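Local structure of 4-aminobutyrate transaminase (Acinetobacter baumannii, 6WOP) at residues Thr77-Gln80 / Ser86-Ala89; Thr146-Gly151 / Gly161-Gly166; Gly329-Ala334 / Glu402-Gly407. The protein probably transfers the amino group of 4-aminobutyrate to 2-oxoglutarate with the help of pyridoxal 5'-phosphate, as a class-III aminotransferase. One frame throughout, in Å; residues are numbered along the deposited sequence.

Contact 1: residues Thr77-Gln80 / Ser86-Ala89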
# COMPACT_ATOMS: atom_id res chain seq x y z
N THR A 77 -14.53 31.43 11.20
CA THR A 77 -15.72 30.78 11.76
C THR A 77 -15.71 29.27 11.63
O THR A 77 -16.52 28.62 12.31
CB THR A 77 -16.99 31.29 11.05
OG1 THR A 77 -16.96 30.93 9.66
CG2 THR A 77 -17.15 32.82 11.18
N ALA A 78 -14.82 28.70 10.79
CA ALA A 78 -14.90 27.36 10.22
C ALA A 78 -16.07 27.34 9.25
O ALA A 78 -17.23 27.31 9.68
CB ALA A 78 -15.05 26.26 11.28
N TYR A 79 -15.77 27.47 7.96
CA TYR A 79 -16.83 27.59 6.97
C TYR A 79 -17.86 26.45 7.10
O TYR A 79 -19.06 26.66 6.90
CB TYR A 79 -16.22 27.61 5.59
CG TYR A 79 -17.23 27.62 4.43
CD1 TYR A 79 -17.80 28.82 3.99
CD2 TYR A 79 -17.56 26.45 3.78
CE1 TYR A 79 -18.71 28.83 2.93
CE2 TYR A 79 -18.49 26.43 2.69
CZ TYR A 79 -19.05 27.64 2.30
OH TYR A 79 -19.95 27.66 1.27
N GLN A 80 -17.41 25.23 7.44
CA GLN A 80 -18.38 24.15 7.52
C GLN A 80 -19.29 24.29 8.73
O GLN A 80 -20.33 23.62 8.77
CB GLN A 80 -17.65 22.78 7.51
CG GLN A 80 -16.86 22.55 8.73
CD GLN A 80 -15.93 21.35 8.57
OE1 GLN A 80 -15.14 21.27 7.61
NE2 GLN A 80 -16.03 20.41 9.53
N SER A 86 -18.38 35.78 1.31
CA SER A 86 -17.23 36.06 0.45
C SER A 86 -16.65 34.78 -0.18
O SER A 86 -16.03 34.83 -1.26
CB SER A 86 -16.12 36.74 1.25
OG SER A 86 -15.86 35.93 2.43
N TYR A 87 -16.80 33.67 0.49
CA TYR A 87 -16.37 32.35 -0.02
C TYR A 87 -17.20 31.92 -1.25
O TYR A 87 -16.71 31.58 -2.26
CB TYR A 87 -16.55 31.33 1.09
CG TYR A 87 -16.15 29.88 0.82
CD1 TYR A 87 -16.75 29.14 -0.18
CD2 TYR A 87 -15.23 29.22 1.64
CE1 TYR A 87 -16.43 27.83 -0.42
CE2 TYR A 87 -14.90 27.89 1.41
CZ TYR A 87 -15.52 27.18 0.38
OH TYR A 87 -15.22 25.89 0.14
N VAL A 88 -18.50 32.05 -1.10
CA VAL A 88 -19.37 31.74 -2.22
C VAL A 88 -19.02 32.64 -3.37
O VAL A 88 -19.01 32.22 -4.51
CB VAL A 88 -20.85 31.91 -1.79
CG1 VAL A 88 -21.84 31.74 -3.00
CG2 VAL A 88 -21.18 30.93 -0.60
N ALA A 89 -18.86 33.95 -3.09
CA ALA A 89 -18.60 34.89 -4.17
C ALA A 89 -17.27 34.55 -4.85
O ALA A 89 -17.14 34.67 -6.07
CB ALA A 89 -18.58 36.35 -3.63

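Contact 2: residues Thr146-Gly151 / Gly161-Gly166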
# COMPACT_ATOMS: atom_id res chain seq x y z
N THR A 146 0.95 13.50 -1.72
CA THR A 146 1.56 14.39 -2.69
C THR A 146 3.07 14.18 -2.80
O THR A 146 3.65 14.50 -3.84
CB THR A 146 1.17 15.89 -2.40
OG1 THR A 146 1.48 16.25 -1.04
CG2 THR A 146 -0.37 16.03 -2.53
N MET A 147 3.72 13.64 -1.77
CA MET A 147 5.13 13.28 -1.95
C MET A 147 5.27 12.14 -2.95
O MET A 147 6.22 12.11 -3.73
CB MET A 147 5.76 12.80 -0.61
CG MET A 147 6.22 13.89 0.25
SD MET A 147 7.15 13.08 1.67
CE MET A 147 5.86 12.48 2.73
N ALA A 148 4.38 11.16 -2.87
CA ALA A 148 4.43 10.06 -3.84
C ALA A 148 4.20 10.59 -5.24
O ALA A 148 4.85 10.18 -6.19
CB ALA A 148 3.35 9.00 -3.49
N MET A 149 3.29 11.54 -5.39
CA MET A 149 3.03 12.14 -6.70
C MET A 149 4.22 12.95 -7.20
O MET A 149 4.52 12.95 -8.40
CB MET A 149 1.78 13.03 -6.59
CG MET A 149 0.54 12.18 -6.43
SD MET A 149 -0.94 13.24 -6.00
CE MET A 149 -1.16 14.09 -7.59
N THR A 150 4.88 13.68 -6.29
CA THR A 150 6.07 14.45 -6.61
C THR A 150 7.15 13.53 -7.19
O THR A 150 7.46 12.48 -6.61
CB THR A 150 6.55 15.16 -5.32
OG1 THR A 150 5.56 16.18 -5.01
CG2 THR A 150 7.98 15.76 -5.48
N GLY A 151 7.76 13.98 -8.32
CA GLY A 151 8.65 13.12 -9.10
C GLY A 151 10.09 13.46 -8.83
O GLY A 151 10.90 13.62 -9.73
N GLY A 161 10.40 6.70 3.85
CA GLY A 161 9.93 5.30 3.79
C GLY A 161 8.86 5.06 2.74
O GLY A 161 8.78 5.75 1.71
N VAL A 162 8.02 4.06 2.97
CA VAL A 162 7.16 3.57 1.90
C VAL A 162 6.11 4.60 1.53
O VAL A 162 5.59 5.33 2.39
CB VAL A 162 6.53 2.22 2.32
CG1 VAL A 162 5.80 2.32 3.60
CG2 VAL A 162 5.54 1.71 1.22
N MET A 163 5.77 4.67 0.24
CA MET A 163 4.83 5.67 -0.27
C MET A 163 3.55 4.93 -0.62
O MET A 163 3.60 3.73 -0.89
CB MET A 163 5.36 6.38 -1.53
CG MET A 163 6.62 7.25 -1.30
SD MET A 163 6.00 8.71 -0.37
CE MET A 163 7.05 8.74 1.11
N PRO A 164 2.40 5.61 -0.64
CA PRO A 164 1.16 4.89 -0.97
C PRO A 164 1.15 4.26 -2.35
O PRO A 164 1.69 4.78 -3.33
CB PRO A 164 0.06 5.96 -0.82
CG PRO A 164 0.78 7.26 -0.72
CD PRO A 164 2.14 7.00 -0.19
N ALA A 165 0.47 3.12 -2.42
CA ALA A 165 0.35 2.36 -3.65
C ALA A 165 -0.46 3.11 -4.71
O ALA A 165 -1.30 3.96 -4.38
CB ALA A 165 -0.34 1.03 -3.37
N GLY A 166 -0.27 2.70 -5.98
CA GLY A 166 -1.10 3.18 -7.08
C GLY A 166 -0.69 4.53 -7.65
O GLY A 166 -1.49 5.20 -8.31

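Contact 3: residues Gly329-Ala334 / Glu402-Gly407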
# COMPACT_ATOMS: atom_id res chain seq x y z
N GLY A 329 8.22 39.38 -19.11
CA GLY A 329 8.88 38.17 -19.57
C GLY A 329 9.64 38.39 -20.86
O GLY A 329 10.74 37.87 -21.05
N ALA A 330 9.04 39.12 -21.80
CA ALA A 330 9.72 39.36 -23.05
C ALA A 330 11.06 40.07 -22.81
O ALA A 330 12.07 39.73 -23.44
CB ALA A 330 8.83 40.17 -24.00
N GLU A 331 11.07 41.05 -21.89
CA GLU A 331 12.26 41.84 -21.62
C GLU A 331 13.32 41.01 -20.91
O GLU A 331 14.53 41.10 -21.22
CB GLU A 331 11.91 43.07 -20.78
CG GLU A 331 13.13 43.94 -20.53
CD GLU A 331 12.84 45.26 -19.85
OE1 GLU A 331 13.82 46.01 -19.63
OE2 GLU A 331 11.66 45.56 -19.55
N LEU A 332 12.88 40.18 -19.94
CA LEU A 332 13.82 39.24 -19.34
C LEU A 332 14.36 38.24 -20.36
O LEU A 332 15.55 37.90 -20.31
CB LEU A 332 13.15 38.52 -18.17
CG LEU A 332 13.87 37.26 -17.62
CD1 LEU A 332 15.27 37.54 -17.17
CD2 LEU A 332 13.08 36.67 -16.43
N VAL A 333 13.53 37.73 -21.28
CA VAL A 333 14.05 36.76 -22.24
C VAL A 333 15.12 37.40 -23.14
O VAL A 333 16.18 36.82 -23.39
CB VAL A 333 12.90 36.11 -23.04
CG1 VAL A 333 13.41 35.41 -24.30
CG2 VAL A 333 12.20 35.04 -22.21
N ALA A 334 14.88 38.63 -23.61
CA ALA A 334 15.90 39.29 -24.43
C ALA A 334 17.20 39.46 -23.66
O ALA A 334 18.28 39.40 -24.26
CB ALA A 334 15.39 40.64 -24.93
N GLU A 402 11.59 50.17 -13.69
CA GLU A 402 12.97 50.63 -13.45
C GLU A 402 13.71 49.75 -12.45
O GLU A 402 14.92 49.57 -12.56
CB GLU A 402 12.97 52.09 -12.98
CG GLU A 402 12.39 52.33 -11.60
CD GLU A 402 10.85 52.57 -11.57
OE1 GLU A 402 10.13 52.32 -12.58
OE2 GLU A 402 10.37 53.05 -10.51
N GLN A 403 13.00 49.17 -11.48
CA GLN A 403 13.61 48.25 -10.53
C GLN A 403 13.84 46.87 -11.17
O GLN A 403 14.87 46.23 -10.93
CB GLN A 403 12.72 48.12 -9.31
CG GLN A 403 13.36 47.34 -8.18
CD GLN A 403 12.45 47.16 -6.96
OE1 GLN A 403 11.27 46.87 -7.09
NE2 GLN A 403 13.03 47.27 -5.80
N PHE A 404 12.91 46.43 -12.02
CA PHE A 404 13.13 45.22 -12.80
C PHE A 404 14.39 45.35 -13.67
O PHE A 404 15.23 44.42 -13.72
CB PHE A 404 11.89 44.99 -13.68
CG PHE A 404 11.93 43.71 -14.55
CD1 PHE A 404 11.78 42.44 -13.99
CD2 PHE A 404 11.93 43.84 -15.95
CE1 PHE A 404 11.71 41.32 -14.78
CE2 PHE A 404 11.86 42.70 -16.74
CZ PHE A 404 11.75 41.46 -16.15
N ARG A 405 14.57 46.51 -14.29
CA ARG A 405 15.73 46.75 -15.14
C ARG A 405 17.01 46.65 -14.32
O ARG A 405 18.00 46.07 -14.77
CB ARG A 405 15.64 48.13 -15.80
CG ARG A 405 14.30 48.41 -16.46
CD ARG A 405 14.45 48.58 -17.96
NE ARG A 405 13.15 48.63 -18.64
CZ ARG A 405 12.37 49.70 -18.68
NH1 ARG A 405 12.75 50.83 -18.09
NH2 ARG A 405 11.21 49.65 -19.32
N GLN A 406 16.99 47.20 -13.11
CA GLN A 406 18.15 47.12 -12.21
C GLN A 406 18.47 45.69 -11.86
O GLN A 406 19.65 45.31 -11.74
CB GLN A 406 17.86 47.88 -10.93
CG GLN A 406 19.04 48.10 -10.00
CD GLN A 406 18.63 48.93 -8.83
OE1 GLN A 406 17.55 49.51 -8.85
NE2 GLN A 406 19.45 48.96 -7.78
N GLY A 407 17.41 44.90 -11.63
CA GLY A 407 17.57 43.48 -11.36
C GLY A 407 18.21 42.77 -12.53
O GLY A 407 19.06 41.92 -12.32

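Contact 1: residues Thr77-Gln80 / Ser86-Ala89
Tyr79 and Tyr87 lay their rings flat on each other in a face-to-face stack, with centroids 3.7 Å apart and planes only 9° from parallel. This is the tight part of the contact. Most of the meeting is of ring carbon with ring carbon: Tyr79 CE1 stands 3.5 Å from Tyr87 CG, and Tyr79 CD1 is as close, at 3.5 Å, to Tyr87 CD2. The two side chains cross at about a right angle, so the hydroxyls leave the stack in different directions. At Tyr87, CG lies opposite the backbone N (chi1 -179°), which swings the ring off helix 85-97 and over the tyrosine of the loop. That loop, running from helix 61-71 into helix 85-97, belongs to the subunit interface of this class-III aminotransferase: Gln80 makes backbone hydrogen bonds to the second subunit, and Tyr79 packs on Lys12 of that subunit. Away from the stack the fit is looser. The phenol end of Tyr79 reaches past the partner ring to Val88, where OH and CG2 are 4.0 Å apart, a van der Waals touch from a single methyl branch. Tyr87 OH, by contrast, is held by a hydrogen bond with the backbone N of Phe108 on strand 104-109, and the Phe108 ring meets Tyr87 edge-to-face. Tyr84 makes a similar T-shaped contact with Tyr79.

Contact 2: residues Thr146-Gly151 / Gly161-Gly166
Ala148 and Met163 bring their CA atoms to 5.7 Å where the last turn of helix 144-149 runs past the irregular chain 161-166, both CB atoms directed at the opposing segment. The small methyl of Ala148 allows this closeness, and two residues fit against it: Met163 CB lies 3.8 Å from Ala148 CB, while Pro164 brings its ring atom CD to 4.0 Å from the same Ala148 CB. Met163 then folds back instead of extending. A bend at its second torsion (chi2 -72°) lays SD beside the helix backbone, 3.9 Å from Ala148 N, and Met163 SD is 4.1 Å from Met147 CB. The side chains meet across the contact through apolar groups alone, and the hydrogen bonds lie at the helix end. Thr146 O accepts two donors from Thr150, the backbone N and, at 2.8 Å, the side-chain OG1; they arrive from opposite faces of the carbonyl plane, the hydroxyl tilted 30° from it. OG1 is also bonded to His140 N, which ties the helix end to the preceding loop. Lys157 NZ bonds the carbonyls of Met147 and Thr150, and Val162 O reaches Arg124 of the second subunit. The segments lie on the connection between strands 131-135 and 167-170, parallel neighbours in the large sheet, and such a link through a helix is a beta-alpha-beta crossover of the cofactor-binding domain of fold-type I enzymes.

Contact 3: residues Gly329-Ala334 / Glu402-Gly407
Arg405 NE donates to Glu331 OE1 at 2.9 Å, a salt bridge between two helices. The oxygen offers its syn lone pair and lies nearly in the guanidinium plane, but the N-H...O angle of 132° makes the bond a bent one. Carboxylate and guanidinium are turned 34° against each other. Arg405 NH2 stays 4.1 Å from Glu331 OE2, so no second bond forms between the two groups. Glu331 gets there fully stretched, CG opposite the backbone N (chi1 -178°) and the chain straight beyond. On the way it passes Phe404, whose ring edge faces the other oxygen: Glu331 OE2 is 4.0 Å from Phe404 CD2. Segments 329-334 and 402-407 run in nearly the same direction, their axes 11.2 Å apart at closest approach; they belong to helices 321-342 and 401-416 of the smaller domain of the fold-type I architecture, where Leu332 touches Val357 and Gln403 touches Ile45 of the same mixed sheet. The inner part of the contact is apolar. Phe404 bridges the gap between the helices, and its CZ comes to 3.8 Å from Leu332 CB. Tyr395 meets the phenylalanine ring edge-to-face and also touches Leu332, while Leu408, one turn on from Phe404, touches both Glu331 and Leu332.

How the contacts relate
The three contacts are well separated, with nearest atoms at least about 18 Å apart, and share no helix or strand. Contact 1 is the wholly buried one and rests on aromatic stacking; contact 2, partly buried, relies on sulfur and aliphatic contacts beside a hydrogen-bonded helix end. Both touch the second subunit, so both lie at subunit interfaces. Contact 3 lies on the other side of the chain's centre from contact 2 and touches no other subunit. It alone joins two helices and has a charged pair across it, with an apolar inner side and a salt bridge toward the surface. Contacts 1 and 2 close short loops, whereas contact 3 joins distant parts of the sequence.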